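Local coordinates for antibiotic biosynthesis monooxygenase (PDB 4HL9), which probably acts as a monooxygenase, as its membership of the antibiotic biosynthesis monooxygenase (ABM) family suggests, at residues R45-V48 with E49-Q53; A102-R105 with Q106-T109. All coordinates share one frame; numbering follows the deposited sequence.

Contact 1. Residues R45-V48 with E49-Q53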
loop_
_atom_site.group_PDB
_atom_site.type_symbol
_atom_site.label_atom_id
_atom_site.label_comp_id
_atom_site.label_asym_id
_atom_site.label_seq_id
_atom_site.Cartn_x
_atom_site.Cartn_y
_atom_site.Cartn_z
ATOM N N ARG A 45 16.835 0.185 6.762
ATOM C CA ARG A 45 17.637 -0.609 5.823
ATOM C C ARG A 45 17.955 -2.023 6.359
ATOM O O ARG A 45 17.809 -3.022 5.640
ATOM C CB ARG A 45 18.928 0.122 5.431
ATOM C CG ARG A 45 18.732 1.424 4.650
ATOM C CD ARG A 45 20.083 1.938 4.164
ATOM N NE ARG A 45 20.293 3.361 4.443
ATOM C CZ ARG A 45 19.704 4.364 3.789
ATOM N NH1 ARG A 45 18.833 4.128 2.809
ATOM N NH2 ARG A 45 19.980 5.616 4.129
ATOM N N GLU A 46 18.348 -2.103 7.630
ATOM C CA GLU A 46 18.576 -3.406 8.278
ATOM C C GLU A 46 17.274 -4.208 8.408
ATOM O O GLU A 46 17.266 -5.405 8.159
ATOM C CB GLU A 46 19.246 -3.257 9.657
ATOM C CG GLU A 46 19.614 -4.615 10.310
ATOM C CD GLU A 46 20.206 -4.490 11.715
ATOM O OE1 GLU A 46 20.493 -3.359 12.169
ATOM O OE2 GLU A 46 20.383 -5.540 12.367
ATOM N N LEU A 47 16.186 -3.557 8.812
ATOM C CA LEU A 47 14.878 -4.226 8.903
ATOM C C LEU A 47 14.504 -4.892 7.559
ATOM O O LEU A 47 14.122 -6.069 7.509
ATOM C CB LEU A 47 13.797 -3.250 9.428
ATOM C CG LEU A 47 12.383 -3.792 9.652
ATOM C CD1 LEU A 47 12.393 -4.979 10.648
ATOM C CD2 LEU A 47 11.374 -2.694 10.068
ATOM N N VAL A 48 14.672 -4.153 6.471
ATOM C CA VAL A 48 14.358 -4.665 5.132
ATOM C C VAL A 48 15.257 -5.855 4.775
ATOM O O VAL A 48 14.761 -6.933 4.384
ATOM C CB VAL A 48 14.417 -3.543 4.084
ATOM C CG1 VAL A 48 14.405 -4.099 2.659
ATOM C CG2 VAL A 48 13.252 -2.587 4.286
ATOM N N GLU A 49 16.562 -5.683 4.966
ATOM C CA GLU A 49 17.522 -6.742 4.652
ATOM C C GLU A 49 17.263 -8.045 5.435
ATOM O O GLU A 49 17.229 -9.124 4.842
ATOM C CB GLU A 49 18.951 -6.229 4.850
ATOM C CG GLU A 49 20.005 -7.307 5.072
ATOM C CD GLU A 49 21.324 -6.701 5.501
ATOM O OE1 GLU A 49 21.578 -6.652 6.730
ATOM O OE2 GLU A 49 22.080 -6.246 4.617
ATOM N N LYS A 50 17.035 -7.934 6.742
ATOM C CA LYS A 50 16.811 -9.110 7.594
ATOM C C LYS A 50 15.451 -9.742 7.356
ATOM O O LYS A 50 15.310 -10.981 7.415
ATOM C CB LYS A 50 16.930 -8.760 9.092
ATOM C CG LYS A 50 18.329 -8.471 9.650
ATOM C CD LYS A 50 19.295 -9.630 9.494
ATOM C CE LYS A 50 20.528 -9.493 10.424
ATOM N NZ LYS A 50 21.090 -8.113 10.514
ATOM N N THR A 51 14.440 -8.904 7.116
ATOM C CA THR A 51 13.098 -9.422 6.860
ATOM C C THR A 51 13.079 -10.243 5.573
ATOM O O THR A 51 12.473 -11.313 5.542
ATOM C CB THR A 51 12.005 -8.340 6.832
ATOM O OG1 THR A 51 11.914 -7.704 8.110
ATOM C CG2 THR A 51 10.635 -8.966 6.522
ATOM N N ARG A 52 13.748 -9.745 4.531
ATOM C CA ARG A 52 13.806 -10.451 3.242
ATOM C C ARG A 52 14.508 -11.811 3.346
ATOM O O ARG A 52 14.287 -12.696 2.516
ATOM C CB ARG A 52 14.508 -9.596 2.194
ATOM C CG ARG A 52 13.653 -8.449 1.668
ATOM C CD ARG A 52 14.508 -7.542 0.800
ATOM N NE ARG A 52 13.709 -6.522 0.123
ATOM C CZ ARG A 52 14.240 -5.487 -0.525
ATOM N NH1 ARG A 52 15.555 -5.330 -0.565
ATOM N NH2 ARG A 52 13.459 -4.604 -1.116
ATOM N N GLN A 53 15.356 -11.957 4.358
ATOM C CA GLN A 53 16.006 -13.236 4.670
ATOM C C GLN A 53 15.129 -14.202 5.482
ATOM O O GLN A 53 15.542 -15.325 5.749
ATOM C CB GLN A 53 17.342 -12.996 5.380
ATOM C CG GLN A 53 18.330 -12.197 4.530
ATOM C CD GLN A 53 19.597 -11.824 5.284
ATOM O OE1 GLN A 53 19.648 -11.870 6.525
ATOM N NE2 GLN A 53 20.626 -11.440 4.538
#
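V48 lays its CG1 methyl over the middle of one face of the R52 guanidinium, 3.5 Å from R52 CZ. The arginine chain is extended from CG to NE and runs beside the valine, setting the flat group under that methyl. Two residues earlier, E46 OE2 pairs with K50 NZ at 3.2 Å, a salt bridge whose hydrogen bond is weak. The lysine is kinked at its second torsion (-60°) and again at its last, folding NZ back over the turn to the carboxylate. T51 hangs its hydroxyl on the turn before it: OG1 lies 2.8 Å from L47 O, while T51 N reaches the same oxygen at 2.9 Å from the opposite face of the carbonyl plane, so two donors grip one acceptor. These are i to i+4 pairs along helix 37-52, which packs on the antiparallel sheet of a ferredoxin-like ABM domain. L47 and T51 face inward, against F74 and W78 respectively, and both also touch Y60. Beyond this shell, R95 of helix 91-101 makes a second salt bridge to E46 OE2. R52 is fixed from the sheet side, NE hydrogen-bonded to Y60 O and NH2 in a salt bridge with D61.

Contact 2. Residues A102-R105 with Q106-T109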
loop_
_atom_site.group_PDB
_atom_site.type_symbol
_atom_site.label_atom_id
_atom_site.label_comp_id
_atom_site.label_asym_id
_atom_site.label_seq_id
_atom_site.Cartn_x
_atom_site.Cartn_y
_atom_site.Cartn_z
ATOM N N ALA A 102 10.211 4.982 18.452
ATOM C CA ALA A 102 10.613 6.005 19.427
ATOM C C ALA A 102 10.508 7.419 18.836
ATOM O O ALA A 102 10.256 8.387 19.550
ATOM C CB ALA A 102 12.036 5.746 19.891
ATOM N N HIS A 103 10.682 7.509 17.524
ATOM C CA HIS A 103 10.647 8.784 16.816
ATOM C C HIS A 103 9.363 9.101 16.015
ATOM O O HIS A 103 9.360 10.037 15.209
ATOM C CB HIS A 103 11.864 8.863 15.922
ATOM C CG HIS A 103 13.162 8.793 16.673
ATOM N ND1 HIS A 103 13.554 9.767 17.565
ATOM C CD2 HIS A 103 14.158 7.872 16.663
ATOM C CE1 HIS A 103 14.737 9.455 18.069
ATOM N NE2 HIS A 103 15.125 8.308 17.542
ATOM N N GLN A 104 8.284 8.344 16.220
ATOM C CA GLN A 104 7.044 8.575 15.449
ATOM C C GLN A 104 6.354 9.896 15.807
ATOM O O GLN A 104 6.356 10.314 16.965
ATOM C CB GLN A 104 6.061 7.438 15.632
ATOM C CG GLN A 104 5.420 7.403 17.002
ATOM C CD GLN A 104 4.483 6.222 17.200
ATOM O OE1 GLN A 104 4.686 5.148 16.635
ATOM N NE2 GLN A 104 3.463 6.418 18.012
ATOM N N ARG A 105 5.749 10.549 14.819
ATOM C CA ARG A 105 5.004 11.778 15.104
ATOM C C ARG A 105 3.546 11.490 15.480
ATOM O O ARG A 105 2.901 12.297 16.161
ATOM C CB ARG A 105 5.160 12.814 13.969
ATOM C CG ARG A 105 4.540 12.481 12.633
ATOM C CD ARG A 105 4.610 13.704 11.692
ATOM N NE ARG A 105 5.677 13.502 10.730
ATOM C CZ ARG A 105 5.521 13.555 9.412
ATOM N NH1 ARG A 105 4.338 13.882 8.889
ATOM N NH2 ARG A 105 6.564 13.302 8.622
ATOM N N GLN A 106 3.049 10.326 15.061
ATOM C CA GLN A 106 1.686 9.849 15.346
ATOM C C GLN A 106 1.778 8.328 15.282
ATOM O O GLN A 106 2.754 7.805 14.752
ATOM C CB GLN A 106 0.671 10.273 14.276
ATOM C CG GLN A 106 1.032 11.457 13.383
ATOM C CD GLN A 106 0.460 11.359 11.966
ATOM O OE1 GLN A 106 -0.530 10.655 11.701
ATOM N NE2 GLN A 106 1.102 12.063 11.039
ATOM N N ASP A 107 0.768 7.621 15.794
ATOM C CA ASP A 107 0.725 6.162 15.648
ATOM C C ASP A 107 0.783 5.755 14.173
ATOM O O ASP A 107 0.254 6.454 13.297
ATOM C CB ASP A 107 -0.552 5.569 16.241
ATOM C CG ASP A 107 -0.605 5.662 17.750
ATOM O OD1 ASP A 107 0.407 5.346 18.440
ATOM O OD2 ASP A 107 -1.690 6.033 18.241
ATOM N N GLY A 108 1.423 4.625 13.908
ATOM C CA GLY A 108 1.443 4.066 12.561
ATOM C C GLY A 108 0.147 3.322 12.280
ATOM O O GLY A 108 -0.720 3.194 13.156
ATOM N N THR A 109 -0.009 2.855 11.049
ATOM C CA THR A 109 -1.157 2.036 10.702
ATOM C C THR A 109 -0.712 0.758 9.988
ATOM O O THR A 109 0.323 0.730 9.314
ATOM C CB THR A 109 -2.160 2.785 9.801
ATOM O OG1 THR A 109 -1.517 3.090 8.562
ATOM C CG2 THR A 109 -2.676 4.102 10.471
#
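Q104 and D107 come together across a corner of the backbone at R105 and Q106, where R105 takes a helix-like backbone conformation between extended Q104 and Q106. The corner interrupts strand 104-115, outermost in this chain's antiparallel sheet, in a ferredoxin-like ABM fold, just after helix 91-101 ends. Backbone hydrogen bonds between R105 and F31 and between T109 and Q29 keep both sides of the break attached to neighbouring strand 24-32.

The side chain of Q104 reaches across the corner. Its CG sits between the backbone N and the carbonyl carbon (chi1 72°), and the rest of the chain is extended, so that Q106 O stands over the face of the amide, 3.4 Å from Q104 CD. From there Q104 NE2 donates to D107 OD1 at 3.3 Å. The N-H...O angle is 139°, a markedly bent bond, and the donor meets the oxygen from above the carboxylate plane. Amide and carboxylate are almost perpendicular, their planes 81° apart.

R105 and Q106 run side by side and point the same way. The charged end of R105 is engaged elsewhere, with NH2 in a salt bridge to D68 and hydrogen-bonded to I32 O. Both side chains also touch F31, while R105 packs on K33 and P34 as well. Q106 N is covered at the corner and has no polar partner in the model. The contact between the two side chains is largely made by the aliphatic part of the arginine: R105 CG lies 3.7 Å from Q106 CG, and Q106 NE2 comes within 3.8 Å of R105 CG and 3.9 Å of R105 CD.

In the fold
Contact 1 comes first along the chain, in the C-terminal half of helix 37-52; contact 2 follows in series, where the chain leaves helix 91-101 and enters strand 104-115. Their centres are 20 Å apart, on opposite sides of the chain's centre, and their nearest atoms remain about 11 Å from each other. The four-stranded antiparallel sheet joins them indirectly. Contact 1 packs against strands 59-65 and 71-78, whereas contact 2 belongs to the chain's other outermost strand and pairs with strand 24-32. Helix 37-52 supplies a further link, since H103 touches I39 and V40 near its start. Contact 1 holds the helix's last turns onto the sheet; contact 2 shapes the entry into the final strand.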